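Local coordinates for beta-N-acetylhexosaminidase (Streptomyces plicatus, PDB 1JAK), which hydrolyses terminal N-acetylhexosamine residues from beta-linked glycosides, probably by the substrate-assisted mechanism of glycoside hydrolase family 20, at residues Ser207-Glu219 against Ala262-Leu276. Sequence-based numbering, arbitrary orientation.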
loop_
_atom_site.group_PDB
_atom_site.type_symbol
_atom_site.label_atom_id
_atom_site.label_comp_id
_atom_site.label_asym_id
_atom_site.label_seq_id
_atom_site.Cartn_x
_atom_site.Cartn_y
_atom_site.Cartn_z
ATOM N N SER A 207 3.865 -5.349 27.906
ATOM C CA SER A 207 3.504 -4.576 29.091
ATOM C C SER A 207 2.007 -4.560 29.396
ATOM O O SER A 207 1.604 -4.304 30.534
ATOM C CB SER A 207 4.043 -3.147 28.966
ATOM O OG SER A 207 3.740 -2.582 27.704
ATOM N N TRP A 208 1.190 -4.838 28.383
ATOM C CA TRP A 208 -0.266 -4.881 28.536
ATOM C C TRP A 208 -0.772 -6.111 27.778
ATOM O O TRP A 208 -1.395 -5.993 26.722
ATOM C CB TRP A 208 -0.906 -3.613 27.957
ATOM C CG TRP A 208 -0.438 -2.341 28.611
ATOM C CD1 TRP A 208 0.787 -1.754 28.481
ATOM C CD2 TRP A 208 -1.175 -1.529 29.534
ATOM N NE1 TRP A 208 0.862 -0.629 29.268
ATOM C CE2 TRP A 208 -0.329 -0.467 29.926
ATOM C CE3 TRP A 208 -2.469 -1.596 30.071
ATOM C CZ2 TRP A 208 -0.734 0.523 30.831
ATOM C CZ3 TRP A 208 -2.874 -0.611 30.974
ATOM C CH2 TRP A 208 -2.006 0.434 31.343
ATOM N N PRO A 209 -0.518 -7.313 28.324
ATOM C CA PRO A 209 -0.900 -8.611 27.758
ATOM C C PRO A 209 -2.350 -8.800 27.320
ATOM O O PRO A 209 -2.612 -9.516 26.351
ATOM C CB PRO A 209 -0.514 -9.596 28.859
ATOM C CG PRO A 209 0.613 -8.917 29.550
ATOM C CD PRO A 209 0.120 -7.499 29.640
ATOM N N ARG A 210 -3.288 -8.175 28.027
ATOM C CA ARG A 210 -4.705 -8.324 27.696
ATOM C C ARG A 210 -5.134 -7.656 26.397
ATOM O O ARG A 210 -6.179 -7.999 25.840
ATOM C CB ARG A 210 -5.580 -7.804 28.842
ATOM C CG ARG A 210 -5.589 -8.692 30.078
ATOM C CD ARG A 210 -6.385 -8.047 31.206
ATOM N NE ARG A 210 -7.785 -7.813 30.852
ATOM C CZ ARG A 210 -8.697 -8.771 30.708
ATOM N NH1 ARG A 210 -8.362 -10.044 30.882
ATOM N NH2 ARG A 210 -9.947 -8.457 30.394
ATOM N N LEU A 211 -4.347 -6.700 25.912
ATOM C CA LEU A 211 -4.703 -6.026 24.669
ATOM C C LEU A 211 -4.869 -7.060 23.563
ATOM O O LEU A 211 -5.853 -7.039 22.828
ATOM C CB LEU A 211 -3.634 -5.006 24.273
ATOM C CG LEU A 211 -3.469 -3.800 25.205
ATOM C CD1 LEU A 211 -2.314 -2.939 24.729
ATOM C CD2 LEU A 211 -4.761 -2.985 25.233
ATOM N N ALA A 212 -3.914 -7.981 23.463
ATOM C CA ALA A 212 -3.985 -9.014 22.438
ATOM C C ALA A 212 -4.898 -10.179 22.812
ATOM O O ALA A 212 -5.759 -10.572 22.025
ATOM C CB ALA A 212 -2.578 -9.535 22.122
ATOM N N THR A 213 -4.717 -10.730 24.010
ATOM C CA THR A 213 -5.508 -11.879 24.442
ATOM C C THR A 213 -6.999 -11.611 24.603
ATOM O O THR A 213 -7.820 -12.501 24.374
ATOM C CB THR A 213 -4.957 -12.466 25.756
ATOM O OG1 THR A 213 -5.067 -11.495 26.802
ATOM C CG2 THR A 213 -3.500 -12.852 25.586
ATOM N N TYR A 214 -7.354 -10.391 24.996
ATOM C CA TYR A 214 -8.760 -10.038 25.154
ATOM C C TYR A 214 -9.190 -9.095 24.032
ATOM O O TYR A 214 -10.159 -9.364 23.319
ATOM C CB TYR A 214 -9.001 -9.358 26.503
ATOM C CG TYR A 214 -10.471 -9.160 26.809
ATOM C CD1 TYR A 214 -11.276 -10.236 27.177
ATOM C CD2 TYR A 214 -11.062 -7.898 26.706
ATOM C CE1 TYR A 214 -12.640 -10.063 27.436
ATOM C CE2 TYR A 214 -12.421 -7.715 26.961
ATOM C CZ TYR A 214 -13.202 -8.799 27.326
ATOM O OH TYR A 214 -14.543 -8.619 27.589
ATOM N N GLY A 215 -8.457 -7.996 23.876
ATOM C CA GLY A 215 -8.784 -7.023 22.846
ATOM C C GLY A 215 -8.754 -7.569 21.430
ATOM O O GLY A 215 -9.405 -7.031 20.535
ATOM N N GLY A 216 -7.994 -8.634 21.211
ATOM C CA GLY A 216 -7.935 -9.202 19.877
ATOM C C GLY A 216 -8.783 -10.454 19.746
ATOM O O GLY A 216 -8.744 -11.119 18.711
ATOM N N SER A 217 -9.573 -10.759 20.773
ATOM C CA SER A 217 -10.385 -11.975 20.773
ATOM C C SER A 217 -11.579 -12.046 19.824
ATOM O O SER A 217 -12.173 -13.109 19.666
ATOM C CB SER A 217 -10.849 -12.302 22.200
ATOM O OG SER A 217 -11.771 -11.348 22.688
ATOM N N THR A 218 -11.950 -10.935 19.200
ATOM C CA THR A 218 -13.062 -10.982 18.260
ATOM C C THR A 218 -12.860 -9.966 17.138
ATOM O O THR A 218 -11.765 -9.427 16.975
ATOM C CB THR A 218 -14.429 -10.763 18.980
ATOM O OG1 THR A 218 -15.499 -11.123 18.092
ATOM C CG2 THR A 218 -14.594 -9.321 19.425
ATOM N N GLU A 219 -13.903 -9.731 16.354
ATOM C CA GLU A 219 -13.834 -8.795 15.235
ATOM C C GLU A 219 -15.254 -8.430 14.836
ATOM O O GLU A 219 -16.217 -8.832 15.493
ATOM C CB GLU A 219 -13.130 -9.450 14.037
ATOM C CG GLU A 219 -13.816 -10.740 13.554
ATOM C CD GLU A 219 -13.070 -11.442 12.429
ATOM O OE1 GLU A 219 -11.845 -11.229 12.297
ATOM O OE2 GLU A 219 -13.709 -12.224 11.687
ATOM N N ALA A 262 -11.676 -1.903 26.262
ATOM C CA ALA A 262 -12.403 -3.083 26.713
ATOM C C ALA A 262 -11.490 -4.048 27.462
ATOM O O ALA A 262 -11.956 -4.867 28.254
ATOM C CB ALA A 262 -13.038 -3.793 25.520
ATOM N N SER A 263 -10.191 -3.939 27.209
ATOM C CA SER A 263 -9.206 -4.814 27.834
ATOM C C SER A 263 -8.738 -4.344 29.208
ATOM O O SER A 263 -8.346 -5.160 30.044
ATOM C CB SER A 263 -7.997 -4.967 26.908
ATOM O OG SER A 263 -8.380 -5.514 25.658
ATOM N N TYR A 264 -8.776 -3.034 29.438
ATOM C CA TYR A 264 -8.338 -2.469 30.710
ATOM C C TYR A 264 -9.286 -1.396 31.229
ATOM O O TYR A 264 -9.278 -0.262 30.754
ATOM C CB TYR A 264 -6.924 -1.890 30.572
ATOM C CG TYR A 264 -5.861 -2.952 30.396
ATOM C CD1 TYR A 264 -5.522 -3.432 29.132
ATOM C CD2 TYR A 264 -5.233 -3.516 31.505
ATOM C CE1 TYR A 264 -4.583 -4.458 28.979
ATOM C CE2 TYR A 264 -4.300 -4.536 31.365
ATOM C CZ TYR A 264 -3.979 -5.004 30.102
ATOM O OH TYR A 264 -3.066 -6.023 29.973
ATOM N N ALA A 265 -10.091 -1.765 32.218
ATOM C CA ALA A 265 -11.062 -0.849 32.807
ATOM C C ALA A 265 -10.461 0.497 33.212
ATOM O O ALA A 265 -11.084 1.541 33.027
ATOM C CB ALA A 265 -11.719 -1.512 34.019
ATOM N N GLU A 266 -9.246 0.473 33.752
ATOM C CA GLU A 266 -8.582 1.693 34.210
ATOM C C GLU A 266 -8.382 2.788 33.160
ATOM O O GLU A 266 -8.268 3.968 33.502
ATOM C CB GLU A 266 -7.233 1.338 34.841
ATOM C CG GLU A 266 -6.259 0.682 33.885
ATOM C CD GLU A 266 -5.108 0.008 34.601
ATOM O OE1 GLU A 266 -4.306 0.717 35.248
ATOM O OE2 GLU A 266 -5.010 -1.235 34.518
ATOM N N LEU A 267 -8.343 2.408 31.886
ATOM C CA LEU A 267 -8.145 3.383 30.817
ATOM C C LEU A 267 -9.400 4.196 30.525
ATOM O O LEU A 267 -9.340 5.224 29.850
ATOM C CB LEU A 267 -7.715 2.673 29.531
ATOM C CG LEU A 267 -6.408 1.888 29.572
ATOM C CD1 LEU A 267 -6.208 1.175 28.242
ATOM C CD2 LEU A 267 -5.256 2.834 29.860
ATOM N N ASN A 268 -10.531 3.733 31.038
ATOM C CA ASN A 268 -11.810 4.393 30.796
ATOM C C ASN A 268 -12.109 5.520 31.769
ATOM O O ASN A 268 -11.824 5.421 32.959
ATOM C CB ASN A 268 -12.918 3.347 30.838
ATOM C CG ASN A 268 -12.735 2.282 29.778
ATOM O OD1 ASN A 268 -13.134 2.465 28.629
ATOM N ND2 ASN A 268 -12.104 1.171 30.153
ATOM N N CYS A 269 -12.692 6.597 31.253
ATOM C CA CYS A 269 -13.008 7.742 32.092
ATOM C C CYS A 269 -13.860 7.377 33.309
ATOM O O CYS A 269 -13.699 7.969 34.375
ATOM C CB CYS A 269 -13.710 8.820 31.273
ATOM S SG CYS A 269 -12.639 9.852 30.214
ATOM N N ASP A 270 -14.765 6.414 33.156
ATOM C CA ASP A 270 -15.607 6.005 34.277
ATOM C C ASP A 270 -15.068 4.746 34.957
ATOM O O ASP A 270 -15.722 4.159 35.820
ATOM C CB ASP A 270 -17.059 5.799 33.813
ATOM C CG ASP A 270 -17.202 4.693 32.789
ATOM O OD1 ASP A 270 -16.209 4.377 32.101
ATOM O OD2 ASP A 270 -18.321 4.150 32.663
ATOM N N GLY A 271 -13.862 4.343 34.565
ATOM C CA GLY A 271 -13.231 3.177 35.165
ATOM C C GLY A 271 -13.901 1.845 34.897
ATOM O O GLY A 271 -13.635 0.864 35.590
ATOM N N VAL A 272 -14.775 1.809 33.897
ATOM C CA VAL A 272 -15.478 0.584 33.537
ATOM C C VAL A 272 -15.122 0.206 32.105
ATOM O O VAL A 272 -15.200 1.031 31.201
ATOM C CB VAL A 272 -17.009 0.769 33.634
ATOM C CG1 VAL A 272 -17.719 -0.503 33.184
ATOM C CG2 VAL A 272 -17.397 1.121 35.061
ATOM N N ALA A 273 -14.722 -1.044 31.904
ATOM C CA ALA A 273 -14.365 -1.501 30.570
ATOM C C ALA A 273 -15.620 -1.697 29.728
ATOM O O ALA A 273 -16.571 -2.355 30.160
ATOM C CB ALA A 273 -13.590 -2.810 30.660
ATOM N N PRO A 274 -15.654 -1.107 28.522
ATOM C CA PRO A 274 -16.829 -1.267 27.659
ATOM C C PRO A 274 -16.776 -2.692 27.118
ATOM O O PRO A 274 -15.744 -3.355 27.215
ATOM C CB PRO A 274 -16.594 -0.246 26.543
ATOM C CG PRO A 274 -15.617 0.733 27.130
ATOM C CD PRO A 274 -14.703 -0.147 27.940
ATOM N N PRO A 275 -17.881 -3.190 26.552
ATOM C CA PRO A 275 -17.833 -4.556 26.023
ATOM C C PRO A 275 -16.969 -4.573 24.764
ATOM O O PRO A 275 -16.654 -3.518 24.207
ATOM C CB PRO A 275 -19.294 -4.855 25.678
ATOM C CG PRO A 275 -20.083 -3.875 26.512
ATOM C CD PRO A 275 -19.242 -2.633 26.478
ATOM N N LEU A 276 -16.574 -5.763 24.325
ATOM C CA LEU A 276 -15.817 -5.876 23.086
ATOM C C LEU A 276 -16.823 -5.418 22.034
ATOM O O LEU A 276 -18.017 -5.695 22.164
ATOM C CB LEU A 276 -15.413 -7.332 22.842
ATOM C CG LEU A 276 -14.303 -7.845 23.763
ATOM C CD1 LEU A 276 -14.213 -9.362 23.680
ATOM C CD2 LEU A 276 -12.984 -7.203 23.369
HETATM O O HOH W 1 -11.501 -6.144 30.617
HETATM O O HOH W 2 -14.704 -5.629 28.329
#
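R210 runs past the hydroxyl end of Y264, its CB and CG beside OH and CZ, and its chain can be followed atom by atom. R210 CB sits 3.3 Å from Y264 OH; CG passes the same hydroxyl, and CD turns toward S263 O. The bend at chi3 (61°) then brings R210 NE within 2.8 Å of S263 O, a nearly straight bond (165° at the hydrogen) lying in both the carbonyl and guanidinium planes. Beyond it, NH2 approaches one face of the Y214 ring near its rim and donates to a water that in turn donates to A262 O.

Y264 OH accepts from R210 N at 2.9 Å. W208 sets CE3 3.4 Å above the centre of the Y264 ring; planes 80° apart define a T-shaped stack, W208 supplying the edge. W208 NE1 is meanwhile bonded to D300 of helix 292-307.

On the Y214 face opposite R210 NH2, L276 CD1 makes a CH-pi contact 4.2 Å from the centroid. A second water links Y214 OH to A262 O and P274 O.

Within the family 20 catalytic barrel, the contact thus joins the connection between strand 190-194 and helix 230-242, which carries the short helix 210-213, to the end of helix 258-263 and its following loop. R210 grips 262-276 twice, through N and NE; the first bond and the W208 edge together fix the Y264 ring, while two waters meet A262 O.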